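Local coordinates for putative cyclohexadienyl dehydrogenase and ADH prephenate dehydrogenase (Rhizobium meliloti, PDB 4WJI), which catalyses the oxidative decarboxylation of cyclohexadienyl substrates, probably including prephenate, with a nicotinamide cofactor on the way to tyrosine, at the interface of chains A and B. Residues are numbered along the deposited sequence; one frame, centred on the assembly and turned at random. Chains: chain A/B, Putative cyclohexadienyl dehydrogenase and ADH prephenate dehydrogenase.

Contact 1: the interface of chains A and B. Residues chain A 175, 179, 182-183, 186, 249; chain B 207-208, 212, 216.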
loop_
_atom_site.group_PDB
_atom_site.type_symbol
_atom_site.label_atom_id
_atom_site.label_comp_id
_atom_site.label_asym_id
_atom_site.label_seq_id
_atom_site.Cartn_x
_atom_site.Cartn_y
_atom_site.Cartn_z
HETATM N N MSE A 175 26.266 6.830 3.336
HETATM C CA MSE A 175 25.905 7.765 4.388
HETATM C C MSE A 175 26.327 7.292 5.743
HETATM O O MSE A 175 26.703 6.167 5.929
HETATM C CB MSE A 175 24.426 8.176 4.389
HETATM C CG MSE A 175 23.541 7.000 4.739
HETATM SE SE MSE A 175 21.613 7.405 4.408
HETATM C CE MSE A 175 21.649 7.560 2.480
ATOM N N HIS A 179 22.338 8.780 10.273
ATOM C CA HIS A 179 21.466 9.378 9.259
ATOM C C HIS A 179 20.648 8.311 8.540
ATOM O O HIS A 179 19.433 8.479 8.324
ATOM C CB HIS A 179 22.243 10.229 8.283
ATOM C CG HIS A 179 21.393 10.979 7.312
ATOM N ND1 HIS A 179 20.485 11.936 7.694
ATOM C CD2 HIS A 179 21.289 10.878 5.969
ATOM C CE1 HIS A 179 19.869 12.407 6.625
ATOM N NE2 HIS A 179 20.343 11.782 5.565
ATOM N N LYS A 182 17.672 7.384 10.662
ATOM C CA LYS A 182 16.609 8.401 10.650
ATOM C C LYS A 182 15.805 8.308 9.344
ATOM O O LYS A 182 14.553 8.334 9.350
ATOM C CB LYS A 182 17.184 9.801 10.786
ATOM C CG LYS A 182 16.162 10.889 11.006
ATOM N N VAL A 183 16.510 8.255 8.221
ATOM C CA VAL A 183 15.873 8.167 6.906
ATOM C C VAL A 183 14.981 6.911 6.841
ATOM O O VAL A 183 13.791 6.969 6.451
ATOM C CB VAL A 183 16.905 8.163 5.770
ATOM C CG1 VAL A 183 16.239 7.919 4.417
ATOM C CG2 VAL A 183 17.662 9.501 5.695
ATOM N N ILE A 186 11.509 6.877 8.674
ATOM C CA ILE A 186 10.332 7.470 8.010
ATOM C C ILE A 186 9.947 6.752 6.736
ATOM O O ILE A 186 8.752 6.621 6.498
ATOM C CB ILE A 186 10.461 9.010 7.826
ATOM C CG1 ILE A 186 9.185 9.613 7.240
ATOM C CG2 ILE A 186 11.663 9.394 6.989
ATOM C CD1 ILE A 186 7.943 9.398 8.118
HETATM N N MSE A 249 9.768 9.451 14.911
HETATM C CA MSE A 249 8.843 9.529 13.780
HETATM C C MSE A 249 7.416 9.223 14.212
HETATM O O MSE A 249 6.471 9.878 13.693
HETATM C CB MSE A 249 9.307 8.587 12.666
HETATM C CG MSE A 249 10.672 8.999 12.087
HETATM SE SE MSE A 249 10.667 10.850 11.402
HETATM C CE MSE A 249 12.545 10.754 10.799
ATOM N N THR B 207 15.510 17.291 8.406
ATOM C CA THR B 207 16.708 16.423 8.459
ATOM C C THR B 207 16.753 15.359 7.341
ATOM O O THR B 207 17.832 14.936 6.885
ATOM C CB THR B 207 16.790 15.674 9.805
ATOM N N VAL B 208 15.585 14.890 6.930
ATOM C CA VAL B 208 15.500 13.934 5.845
ATOM C C VAL B 208 14.945 14.744 4.691
ATOM O O VAL B 208 13.883 15.370 4.839
ATOM C CB VAL B 208 14.565 12.764 6.233
ATOM C CG1 VAL B 208 14.346 11.819 5.067
ATOM C CG2 VAL B 208 15.128 12.047 7.466
ATOM N N GLU B 212 15.676 12.173 -0.558
ATOM C CA GLU B 212 15.835 10.891 0.140
ATOM C C GLU B 212 14.525 10.089 0.224
ATOM O O GLU B 212 14.485 8.893 -0.013
ATOM C CB GLU B 212 16.423 11.127 1.541
ATOM C CG GLU B 212 17.899 11.517 1.475
ATOM C CD GLU B 212 18.515 11.984 2.791
ATOM O OE1 GLU B 212 17.847 12.673 3.610
ATOM O OE2 GLU B 212 19.705 11.680 2.996
ATOM N N TYR B 216 14.315 6.359 -1.710
ATOM C CA TYR B 216 14.295 5.153 -0.905
ATOM C C TYR B 216 12.888 4.674 -0.611
ATOM O O TYR B 216 12.668 3.793 0.264
ATOM C CB TYR B 216 15.086 5.374 0.387
ATOM C CG TYR B 216 16.520 5.915 0.157
ATOM C CD1 TYR B 216 17.372 5.401 -0.814
ATOM C CD2 TYR B 216 16.980 6.996 0.900
ATOM C CE1 TYR B 216 18.644 5.933 -1.000
ATOM C CE2 TYR B 216 18.241 7.506 0.718
ATOM C CZ TYR B 216 19.046 6.999 -0.244
ATOM O OH TYR B 216 20.310 7.543 -0.399
#
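Helix 177-203 of chain A, with A:Met175 in the loop just before it, meets the loop at B:Thr207 and B:Val208, the short helix 210-215 and the turn at B:Tyr216 of chain B. The contact lies in the helical dimerization domain of the prephenate/arogenate dehydrogenase family. Its polar centre is A:His179 against B:Glu212, side chains that reach for each other tip to tip. The imidazole NE2 of A:His179 donates to the carboxylate oxygen OE2 of B:Glu212 over 2.6 Å, nearly in the ring plane and on the syn side of the carboxylate. The two flat groups are twisted 32° apart. At the same ring's edge, CE1 of A:His179 lies 3.3 Å from the carbonyl O of B:Thr207, a residue that is poorly ordered. A:Val183, one turn further along the helix, steadies the pair: its CG2 packs over the rim of one imidazole face and also lies 3.9 Å from CD of B:Glu212. With CG1 anti to the backbone N (chi1 174°), the other methyl of A:Val183 is turned to B:Tyr216, its CG1 3.7 Å from the ring carbon CD2. The selenomethionine A:Met175, bent at its last torsion (67°), brings CE to 3.8 Å from CZ of B:Tyr216. On the other flank, B:Val208 splits its methyls, CG2 resting 3.9 Å from CG of A:Lys182, the last atom modelled of that side chain, and CG1 4.1 Å from CG2 of A:Ile186.

Contact 2: the interface of chains A and B. Residues chain A 143, 226, 286, 291-293; chain B 218, 222-223.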
loop_
_atom_site.group_PDB
_atom_site.type_symbol
_atom_site.label_atom_id
_atom_site.label_comp_id
_atom_site.label_asym_id
_atom_site.label_seq_id
_atom_site.Cartn_x
_atom_site.Cartn_y
_atom_site.Cartn_z
ATOM N N ARG A 143 16.913 -0.448 -8.109
ATOM C CA ARG A 143 16.732 -0.079 -6.731
ATOM C C ARG A 143 18.005 0.618 -6.222
ATOM O O ARG A 143 19.066 0.519 -6.828
ATOM C CB ARG A 143 16.513 -1.351 -5.920
ATOM C CG ARG A 143 15.306 -2.151 -6.328
ATOM C CD ARG A 143 14.064 -1.720 -5.628
ATOM N NE ARG A 143 13.458 -0.576 -6.228
ATOM C CZ ARG A 143 12.537 -0.630 -7.204
ATOM N NH1 ARG A 143 12.024 0.470 -7.706
ATOM N NH2 ARG A 143 12.232 -1.752 -7.783
ATOM N N ARG A 226 -0.606 -6.178 2.849
ATOM C CA ARG A 226 0.594 -6.740 2.223
ATOM C C ARG A 226 1.805 -6.501 3.164
ATOM O O ARG A 226 2.567 -7.427 3.459
ATOM C CB ARG A 226 0.858 -6.162 0.838
ATOM C CG ARG A 226 1.953 -6.962 0.107
ATOM C CD ARG A 226 2.341 -6.285 -1.197
ATOM N NE ARG A 226 3.046 -5.024 -0.984
ATOM C CZ ARG A 226 4.328 -4.910 -0.640
ATOM N NH1 ARG A 226 5.084 -5.998 -0.515
ATOM N NH2 ARG A 226 4.826 -3.702 -0.383
ATOM N N ILE A 286 7.878 10.241 -7.222
ATOM C CA ILE A 286 8.198 8.829 -7.204
ATOM C C ILE A 286 7.962 8.181 -8.547
ATOM O O ILE A 286 8.757 7.355 -9.019
ATOM C CB ILE A 286 7.422 8.146 -6.054
ATOM C CG1 ILE A 286 8.034 8.582 -4.704
ATOM C CG2 ILE A 286 7.385 6.587 -6.170
ATOM C CD1 ILE A 286 7.145 8.249 -3.518
ATOM N N GLN A 291 10.338 4.835 -9.272
ATOM C CA GLN A 291 10.360 4.035 -8.043
ATOM C C GLN A 291 9.021 3.461 -7.665
ATOM O O GLN A 291 8.946 2.763 -6.678
ATOM C CB GLN A 291 10.985 4.788 -6.883
ATOM C CG GLN A 291 12.502 5.035 -6.990
ATOM C CD GLN A 291 13.288 3.753 -7.100
ATOM O OE1 GLN A 291 13.043 2.820 -6.371
ATOM N NE2 GLN A 291 14.183 3.679 -8.064
ATOM N N ASP A 292 7.974 3.747 -8.430
ATOM C CA ASP A 292 6.657 3.180 -8.157
ATOM C C ASP A 292 6.609 1.723 -8.525
ATOM O O ASP A 292 7.375 1.253 -9.331
ATOM C CB ASP A 292 5.538 3.939 -8.859
ATOM C CG ASP A 292 5.722 4.054 -10.362
ATOM O OD1 ASP A 292 6.846 4.195 -10.841
ATOM O OD2 ASP A 292 4.691 4.049 -11.064
ATOM N N THR A 293 5.691 1.005 -7.903
ATOM C CA THR A 293 5.646 -0.429 -8.075
ATOM C C THR A 293 5.295 -0.781 -9.520
ATOM O O THR A 293 4.314 -0.277 -10.057
ATOM C CB THR A 293 4.660 -1.124 -7.088
ATOM O OG1 THR A 293 5.000 -0.826 -5.724
ATOM C CG2 THR A 293 4.765 -2.604 -7.262
ATOM N N ALA B 218 10.930 2.611 -2.044
ATOM C CA ALA B 218 10.620 1.178 -2.237
ATOM C C ALA B 218 10.812 0.321 -1.001
ATOM O O ALA B 218 10.592 -0.886 -1.062
ATOM C CB ALA B 218 11.383 0.591 -3.431
ATOM N N ARG B 222 6.310 3.996 -0.582
ATOM C CA ARG B 222 5.637 4.136 -1.853
ATOM C C ARG B 222 4.173 3.623 -1.842
ATOM O O ARG B 222 3.302 4.241 -2.506
ATOM C CB ARG B 222 6.439 3.559 -3.016
ATOM C CG ARG B 222 6.574 2.066 -2.912
ATOM C CD ARG B 222 7.401 1.519 -4.087
ATOM N NE ARG B 222 7.631 0.084 -3.957
ATOM C CZ ARG B 222 8.141 -0.674 -4.923
ATOM N NH1 ARG B 222 8.511 -0.123 -6.064
ATOM N NH2 ARG B 222 8.257 -1.980 -4.732
ATOM N N ASP B 223 3.898 2.519 -1.125
ATOM C CA ASP B 223 2.552 1.988 -1.066
ATOM C C ASP B 223 1.518 3.041 -0.565
ATOM O O ASP B 223 0.378 3.155 -1.083
ATOM C CB ASP B 223 2.574 0.763 -0.147
ATOM C CG ASP B 223 3.577 -0.338 -0.611
ATOM O OD1 ASP B 223 4.835 -0.163 -0.496
ATOM O OD2 ASP B 223 3.113 -1.409 -1.058
HETATM O O HOH W 1 13.221 3.108 -3.695
HETATM O O HOH W 2 0.969 -2.846 -0.566
HETATM O O HOH W 3 4.655 -2.075 -3.412
#
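B:Arg222 crosses A:Thr293 at about a right angle where, in the two-fold dimer interface of this prephenate/arogenate dehydrogenase, the C-terminal tail of one chain meets helix 221-227 of the other. Its guanidinium turns one face to the hydroxyl: OG1 of A:Thr293 packs over the centre, 3.2 Å from CZ of B:Arg222, while the methyl of B:Ala218 covers the opposite face. The arginine is extended from CG to NE (chi2 -179°, chi3 176°), which carries its tip to the tail. There NH1 of B:Arg222 donates in its own plane to the backbone O of A:Gln291 at 3.0 Å, approaching from above the carbonyl plane. An alanine in place of B:Arg222 would probably leave that carbonyl without this donor and open a gap between A:Thr293 and B:Ala218. Within chain A, A:Arg143 turns its guanidinium edge to OE1 of A:Gln291, NH1 coming from above the amide plane at 2.9 Å; water 1 links OE1 to the backbone N of B:Ala218. The two copies of helix 221-227 also meet: A:Arg226 crosses B:Asp223, their planes 23° apart, and NH2 of A:Arg226 forms a 2.9 Å salt bridge with OD2 of B:Asp223. Water 3, from OG1 of A:Thr293, also holds that oxygen, and water 2 joins it to NE of A:Arg226.

Contact 3: the interface of chains A and B. Residues chain A 256, 275, 278, 282; chain B 200, 203-204.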
loop_
_atom_site.group_PDB
_atom_site.type_symbol
_atom_site.label_atom_id
_atom_site.label_comp_id
_atom_site.label_asym_id
_atom_site.label_seq_id
_atom_site.Cartn_x
_atom_site.Cartn_y
_atom_site.Cartn_z
ATOM N N ASP A 256 0.549 14.943 14.030
ATOM C CA ASP A 256 -0.124 15.288 12.771
ATOM C C ASP A 256 -1.498 14.650 12.696
ATOM O O ASP A 256 -2.479 15.312 12.256
ATOM C CB ASP A 256 0.731 14.827 11.601
ATOM C CG ASP A 256 1.972 15.719 11.360
ATOM O OD1 ASP A 256 2.181 16.760 12.060
ATOM O OD2 ASP A 256 2.788 15.375 10.466
ATOM N N LEU A 275 -4.310 19.562 2.733
ATOM C CA LEU A 275 -3.450 18.432 3.052
ATOM C C LEU A 275 -3.443 17.439 1.899
ATOM O O LEU A 275 -2.375 16.950 1.471
ATOM C CB LEU A 275 -3.841 17.640 4.317
ATOM C CG LEU A 275 -3.074 16.278 4.542
ATOM C CD1 LEU A 275 -1.532 16.318 4.733
ATOM C CD2 LEU A 275 -3.692 15.521 5.715
ATOM N N ARG A 278 -1.433 18.588 -1.074
ATOM C CA ARG A 278 0.016 18.681 -0.826
ATOM C C ARG A 278 0.671 17.308 -1.008
ATOM O O ARG A 278 1.764 17.173 -1.541
ATOM C CB ARG A 278 0.256 19.230 0.589
ATOM C CG ARG A 278 1.691 19.237 1.052
ATOM C CD ARG A 278 1.913 20.254 2.177
ATOM N NE ARG A 278 1.261 19.908 3.446
ATOM C CZ ARG A 278 1.745 19.053 4.356
ATOM N NH1 ARG A 278 2.882 18.393 4.151
ATOM N NH2 ARG A 278 1.076 18.844 5.481
ATOM N N ILE A 282 4.472 14.293 -3.904
ATOM C CA ILE A 282 5.426 13.263 -3.573
ATOM C C ILE A 282 5.221 12.068 -4.508
ATOM O O ILE A 282 6.172 11.478 -5.018
ATOM C CB ILE A 282 5.271 12.856 -2.057
ATOM C CG1 ILE A 282 5.550 14.083 -1.154
ATOM C CG2 ILE A 282 6.106 11.633 -1.743
ATOM C CD1 ILE A 282 4.447 15.178 -1.108
ATOM N N GLY B 200 2.110 13.286 4.667
ATOM C CA GLY B 200 2.278 14.634 5.187
ATOM C C GLY B 200 3.409 14.744 6.216
ATOM O O GLY B 200 4.151 15.713 6.241
ATOM N N ASP B 203 6.823 14.778 4.502
ATOM C CA ASP B 203 6.976 16.042 3.779
ATOM C C ASP B 203 7.483 17.166 4.684
ATOM O O ASP B 203 8.203 18.071 4.238
ATOM C CB ASP B 203 5.615 16.439 3.185
ATOM C CG ASP B 203 5.701 17.596 2.199
ATOM O OD1 ASP B 203 6.696 17.688 1.450
ATOM O OD2 ASP B 203 4.751 18.410 2.169
ATOM N N ASP B 204 7.124 17.092 5.950
ATOM C CA ASP B 204 7.395 18.146 6.903
ATOM C C ASP B 204 8.813 18.100 7.479
ATOM O O ASP B 204 9.225 19.032 8.146
ATOM C CB ASP B 204 6.363 18.094 8.075
ATOM C CG ASP B 204 4.940 18.478 7.662
ATOM O OD1 ASP B 204 4.760 19.137 6.603
ATOM O OD2 ASP B 204 3.989 18.124 8.419
HETATM O O HOH W 4 1.314 17.232 7.882
#
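The C-terminal end of helix 177-203 in chain B, within the family's helical dimerization domain, is met by the end of helix 269-278 and the start of helix 280-289 of chain A. A:Arg278 lies across B:Asp203 and B:Asp204, two successive carboxylates that share its NH1. NH1 of A:Arg278 donates over 2.7 Å, almost in the guanidinium plane, meeting OD2 of B:Asp203 on its anti lone pair, away from the other carboxylate oxygen. The two planes are only 18° apart. The bend at chi3 (69°) brings the guanidinium edge to the helix end, with O of B:Gly200 and CB of B:Asp203 in its plane; the aliphatic CG and CD of A:Arg278 also pass close to OD2. CD1 of A:Ile282 lies 4.2 Å from OD1 of B:Asp203. B:Asp204 approaches at about a right angle; its OD1 is 3.2 Å from NH1 of A:Arg278, a salt bridge without a hydrogen bond. Two acidic groups beside one arginine would probably stabilise its protonated form and offset its charge. A:Asp256 of helix 243-265, a magnesium ligand although no magnesium is modelled on this chain, meets B:Asp204 tip to tip, OD2 to OD2 at 3.6 Å with carboxylate planes 86° apart. Water 4 bridges NH2 of A:Arg278 and OD2 of B:Asp204, 2.9 Å from each.

All three contacts belong to one two-fold interface, and each recurs with the chains exchanged. Contact 1 lies about 16 Å from contact 2 and 15 Å from contact 3, with contacts 2 and 3 about 18 Å apart, measured between the centres of their C-alpha atoms. Helix 177-203 joins contacts 1 and 3, supplied by chain A in one and chain B in the other; helix 243-265 of chain A also serves both, whereas its helix 280-289 reaches contacts 2 and 3. In contact 2, A:Arg226 also lines the tyrosine pocket, so one residue serves interface and ligand site; a coupling between them may follow.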